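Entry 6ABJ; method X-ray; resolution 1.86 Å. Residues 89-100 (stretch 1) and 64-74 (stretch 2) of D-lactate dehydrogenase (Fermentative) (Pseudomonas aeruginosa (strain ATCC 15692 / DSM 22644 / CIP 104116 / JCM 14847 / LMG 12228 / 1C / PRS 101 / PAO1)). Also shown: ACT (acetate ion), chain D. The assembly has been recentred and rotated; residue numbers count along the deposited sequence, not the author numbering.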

# COMPACT_ATOMS: atom_id res chain seq x y z
N ALA B 89 -33.16 -3.12 -19.52
CA ALA B 89 -33.14 -1.96 -18.63
C ALA B 89 -31.68 -1.74 -18.22
O ALA B 89 -31.09 -2.63 -17.58
CB ALA B 89 -33.95 -2.20 -17.38
N LEU B 90 -31.13 -0.56 -18.54
CA LEU B 90 -29.71 -0.23 -18.16
C LEU B 90 -29.79 0.52 -16.86
O LEU B 90 -30.47 1.57 -16.75
CB LEU B 90 -29.04 0.64 -19.18
CG LEU B 90 -29.19 0.26 -20.63
CD1 LEU B 90 -28.62 1.34 -21.51
CD2 LEU B 90 -28.51 -1.06 -20.88
N ARG B 91 -29.13 -0.01 -15.83
CA ARG B 91 -29.04 0.70 -14.55
C ARG B 91 -27.85 1.68 -14.60
O ARG B 91 -27.01 1.73 -13.69
CB ARG B 91 -28.90 -0.25 -13.35
CG ARG B 91 -27.79 -1.29 -13.44
CD ARG B 91 -27.80 -2.21 -12.22
NE ARG B 91 -26.60 -3.05 -12.12
CZ ARG B 91 -26.42 -4.20 -12.77
NH1 ARG B 91 -27.35 -4.66 -13.59
NH2 ARG B 91 -25.30 -4.88 -12.59
N SER B 92 -27.79 2.46 -15.68
CA SER B 92 -26.73 3.40 -15.95
C SER B 92 -27.33 4.51 -16.77
O SER B 92 -28.40 4.35 -17.40
CB SER B 92 -25.62 2.72 -16.76
OG SER B 92 -26.05 2.26 -18.05
N ALA B 93 -26.61 5.62 -16.86
CA ALA B 93 -26.93 6.63 -17.84
C ALA B 93 -26.37 6.24 -19.18
O ALA B 93 -27.05 6.38 -20.21
CB ALA B 93 -26.42 8.00 -17.39
N GLY B 94 -25.12 5.75 -19.19
CA GLY B 94 -24.45 5.49 -20.45
C GLY B 94 -24.93 4.21 -21.10
O GLY B 94 -25.44 3.30 -20.42
N TYR B 95 -24.76 4.14 -22.41
CA TYR B 95 -25.24 2.99 -23.22
C TYR B 95 -24.37 2.70 -24.45
O TYR B 95 -24.86 2.13 -25.42
CB TYR B 95 -26.69 3.21 -23.68
CG TYR B 95 -26.95 4.53 -24.28
CD1 TYR B 95 -26.62 4.83 -25.62
CD2 TYR B 95 -27.55 5.52 -23.50
CE1 TYR B 95 -26.86 6.08 -26.14
CE2 TYR B 95 -27.79 6.78 -24.03
CZ TYR B 95 -27.48 7.02 -25.34
OH TYR B 95 -27.75 8.24 -25.79
N ASN B 96 -23.05 2.99 -24.35
CA ASN B 96 -22.12 2.78 -25.47
C ASN B 96 -22.03 1.33 -25.87
O ASN B 96 -21.85 1.02 -27.04
CB ASN B 96 -20.71 3.22 -25.10
CG ASN B 96 -20.55 4.72 -25.05
OD1 ASN B 96 -21.22 5.46 -25.77
ND2 ASN B 96 -19.64 5.18 -24.19
N HIS B 97 -22.07 0.47 -24.86
CA HIS B 97 -22.12 -0.98 -24.99
C HIS B 97 -23.36 -1.59 -25.73
O HIS B 97 -23.41 -2.83 -25.94
CB HIS B 97 -22.03 -1.61 -23.61
CG HIS B 97 -23.12 -1.18 -22.62
ND1 HIS B 97 -23.50 0.14 -22.41
CD2 HIS B 97 -23.85 -1.92 -21.75
CE1 HIS B 97 -24.39 0.18 -21.44
NE2 HIS B 97 -24.62 -1.05 -21.02
N VAL B 98 -24.34 -0.77 -26.06
CA VAL B 98 -25.58 -1.27 -26.71
C VAL B 98 -25.57 -1.00 -28.19
O VAL B 98 -25.46 0.15 -28.62
CB VAL B 98 -26.86 -0.61 -26.12
CG1 VAL B 98 -28.10 -1.28 -26.68
CG2 VAL B 98 -26.86 -0.73 -24.59
N ASP B 99 -25.72 -2.02 -29.01
CA ASP B 99 -26.00 -1.78 -30.45
C ASP B 99 -27.51 -1.43 -30.65
O ASP B 99 -28.33 -2.32 -30.69
CB ASP B 99 -25.62 -3.03 -31.26
CG ASP B 99 -25.77 -2.81 -32.77
OD1 ASP B 99 -26.31 -1.75 -33.23
OD2 ASP B 99 -25.38 -3.76 -33.50
N LEU B 100 -27.84 -0.14 -30.71
CA LEU B 100 -29.23 0.32 -30.64
C LEU B 100 -29.95 0.02 -31.92
O LEU B 100 -31.12 -0.24 -31.92
CB LEU B 100 -29.29 1.83 -30.39
CG LEU B 100 -28.82 2.34 -29.01
CD1 LEU B 100 -28.61 3.85 -29.01
CD2 LEU B 100 -29.81 1.94 -27.94
C ACT D . -22.05 5.19 -17.10
O ACT D . -21.39 5.32 -18.16
OXT ACT D . -23.15 5.77 -16.94
CH3 ACT D . -21.52 4.32 -16.01
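Stretch 2 64-74: VCAFVNDDLSR

Stretch 2 runs parallel to stretch 1 and meets it in two separate ladders. In the first, strand 64-66 lies beside strand 89-90: the CA atoms of Cys-65 and Ala-89 are 4.7 Å apart, those of Ala-66 and Leu-90 4.8 Å. Three hydrogen bonds fix this register: Ala-89 N to Val-64 O (2.8 Å, 167°), Ala-66 N to Ala-89 O (2.9 Å, 155°) and Arg-91 N to Ala-66 O (3.0 Å, 152°). Both chains then leave the sheet. Stretch 2 makes a type I turn from Phe-67 to Asp-70, closed by Asp-70 N to Phe-67 O (3.1 Å) and braced by Phe-67 N to Asp-70 OD2 (2.8 Å); stretch 1 turns likewise from Tyr-95 to Val-98. They rejoin at a single bridge, Val-98 with Leu-72 (CA-CA 4.6 Å), with the register shifted by two. Here Asp-99 N donates to Leu-72 O (2.8 Å, 168°), whereas Leu-72 N to His-97 O is weak (3.2 Å, 134°). Water 1 also donates to His-97 O (2.6 Å) and to Asp-71 OD1 (2.9 Å).

Between the ladders, His-97 points toward stretch 2 and fills the gap. Val-68 CA lies over its ring face, 3.5 Å from the centroid and 18° off the normal, a CH-pi contact, while Asp-70 O approaches the ring edge, 3.2 Å from His-97 CD2. Leu-72 also points across, its CD1 lying 3.7 Å from both Leu-90 CD2 and Val-98 CG2, so one methyl links the two ladders. Arg-91 starts sideways, but its extended chain brings the guanidinium back: Phe-67 CB covers one face, 3.8 Å from Arg-91 NH2, and Arg-91 NH1 makes a weak bond to Cys-65 SG (3.7 Å). Finally, water 2 joins Asp-99 OD2 (2.7 Å) to Arg-74 N (2.5 Å).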

# COMPACT_ATOMS: atom_id res chain seq x y z
N VAL B 64 -34.15 -7.88 -18.62
CA VAL B 64 -32.75 -8.04 -18.21
C VAL B 64 -32.22 -6.68 -17.85
O VAL B 64 -32.48 -5.69 -18.56
CB VAL B 64 -31.87 -8.83 -19.23
CG1 VAL B 64 -32.48 -10.19 -19.52
CG2 VAL B 64 -31.64 -8.06 -20.50
N CYS B 65 -31.53 -6.61 -16.70
CA CYS B 65 -31.02 -5.34 -16.22
C CYS B 65 -29.49 -5.36 -16.32
O CYS B 65 -28.85 -6.23 -15.74
CB CYS B 65 -31.48 -5.04 -14.78
SG CYS B 65 -30.75 -3.47 -14.18
N ALA B 66 -28.92 -4.44 -17.10
CA ALA B 66 -27.50 -4.48 -17.46
C ALA B 66 -26.80 -3.21 -17.01
O ALA B 66 -27.40 -2.17 -16.87
CB ALA B 66 -27.30 -4.62 -18.96
N PHE B 67 -25.49 -3.33 -16.82
CA PHE B 67 -24.70 -2.19 -16.50
C PHE B 67 -23.80 -1.98 -17.69
O PHE B 67 -23.80 -2.77 -18.63
CB PHE B 67 -23.87 -2.49 -15.20
CG PHE B 67 -23.24 -1.27 -14.60
CD1 PHE B 67 -23.94 -0.08 -14.49
CD2 PHE B 67 -21.95 -1.30 -14.12
CE1 PHE B 67 -23.37 1.06 -13.98
CE2 PHE B 67 -21.36 -0.16 -13.60
CZ PHE B 67 -22.08 1.01 -13.49
N VAL B 68 -22.97 -0.95 -17.63
CA VAL B 68 -22.18 -0.56 -18.82
C VAL B 68 -21.07 -1.53 -19.29
O VAL B 68 -20.55 -1.42 -20.41
CB VAL B 68 -21.54 0.84 -18.65
CG1 VAL B 68 -22.59 1.90 -18.42
CG2 VAL B 68 -20.51 0.85 -17.52
N ASN B 69 -20.73 -2.47 -18.47
CA ASN B 69 -19.67 -3.39 -18.78
C ASN B 69 -20.24 -4.70 -19.33
O ASN B 69 -19.51 -5.70 -19.58
CB ASN B 69 -18.81 -3.64 -17.51
CG ASN B 69 -19.64 -4.09 -16.32
OD1 ASN B 69 -20.83 -3.80 -16.23
ND2 ASN B 69 -19.02 -4.81 -15.42
N ASP B 70 -21.57 -4.74 -19.43
CA ASP B 70 -22.23 -5.86 -20.07
C ASP B 70 -22.22 -5.73 -21.61
O ASP B 70 -22.26 -4.63 -22.18
CB ASP B 70 -23.67 -5.96 -19.55
CG ASP B 70 -23.75 -6.48 -18.11
OD1 ASP B 70 -23.10 -7.52 -17.81
OD2 ASP B 70 -24.48 -5.88 -17.29
N ASP B 71 -22.14 -6.86 -22.27
CA ASP B 71 -22.04 -6.84 -23.73
C ASP B 71 -23.45 -6.91 -24.36
O ASP B 71 -24.10 -7.94 -24.25
CB ASP B 71 -21.19 -8.03 -24.18
CG ASP B 71 -21.01 -8.10 -25.68
OD1 ASP B 71 -21.46 -7.19 -26.43
OD2 ASP B 71 -20.41 -9.11 -26.09
N LEU B 72 -23.89 -5.80 -24.94
CA LEU B 72 -25.19 -5.73 -25.64
C LEU B 72 -25.01 -5.41 -27.13
O LEU B 72 -25.72 -4.53 -27.75
CB LEU B 72 -26.08 -4.68 -24.96
CG LEU B 72 -26.61 -5.15 -23.60
CD1 LEU B 72 -27.13 -3.99 -22.76
CD2 LEU B 72 -27.69 -6.20 -23.80
N SER B 73 -24.04 -6.11 -27.72
CA SER B 73 -23.81 -6.04 -29.17
C SER B 73 -24.89 -6.90 -29.84
O SER B 73 -25.60 -7.65 -29.15
CB SER B 73 -22.37 -6.54 -29.52
OG SER B 73 -22.21 -7.82 -28.95
N ARG B 74 -25.01 -6.79 -31.15
CA ARG B 74 -26.02 -7.56 -31.91
C ARG B 74 -26.08 -9.04 -31.56
O ARG B 74 -27.17 -9.55 -31.29
CB ARG B 74 -25.85 -7.37 -33.42
CG ARG B 74 -26.72 -8.32 -34.25
CD ARG B 74 -26.56 -8.14 -35.76
NE ARG B 74 -27.39 -7.03 -36.25
CZ ARG B 74 -28.74 -7.06 -36.37
NH1 ARG B 74 -29.44 -8.15 -36.07
NH2 ARG B 74 -29.39 -5.98 -36.80
O HOH W 1 -21.35 -4.34 -26.03
O HOH W 2 -23.45 -5.27 -32.29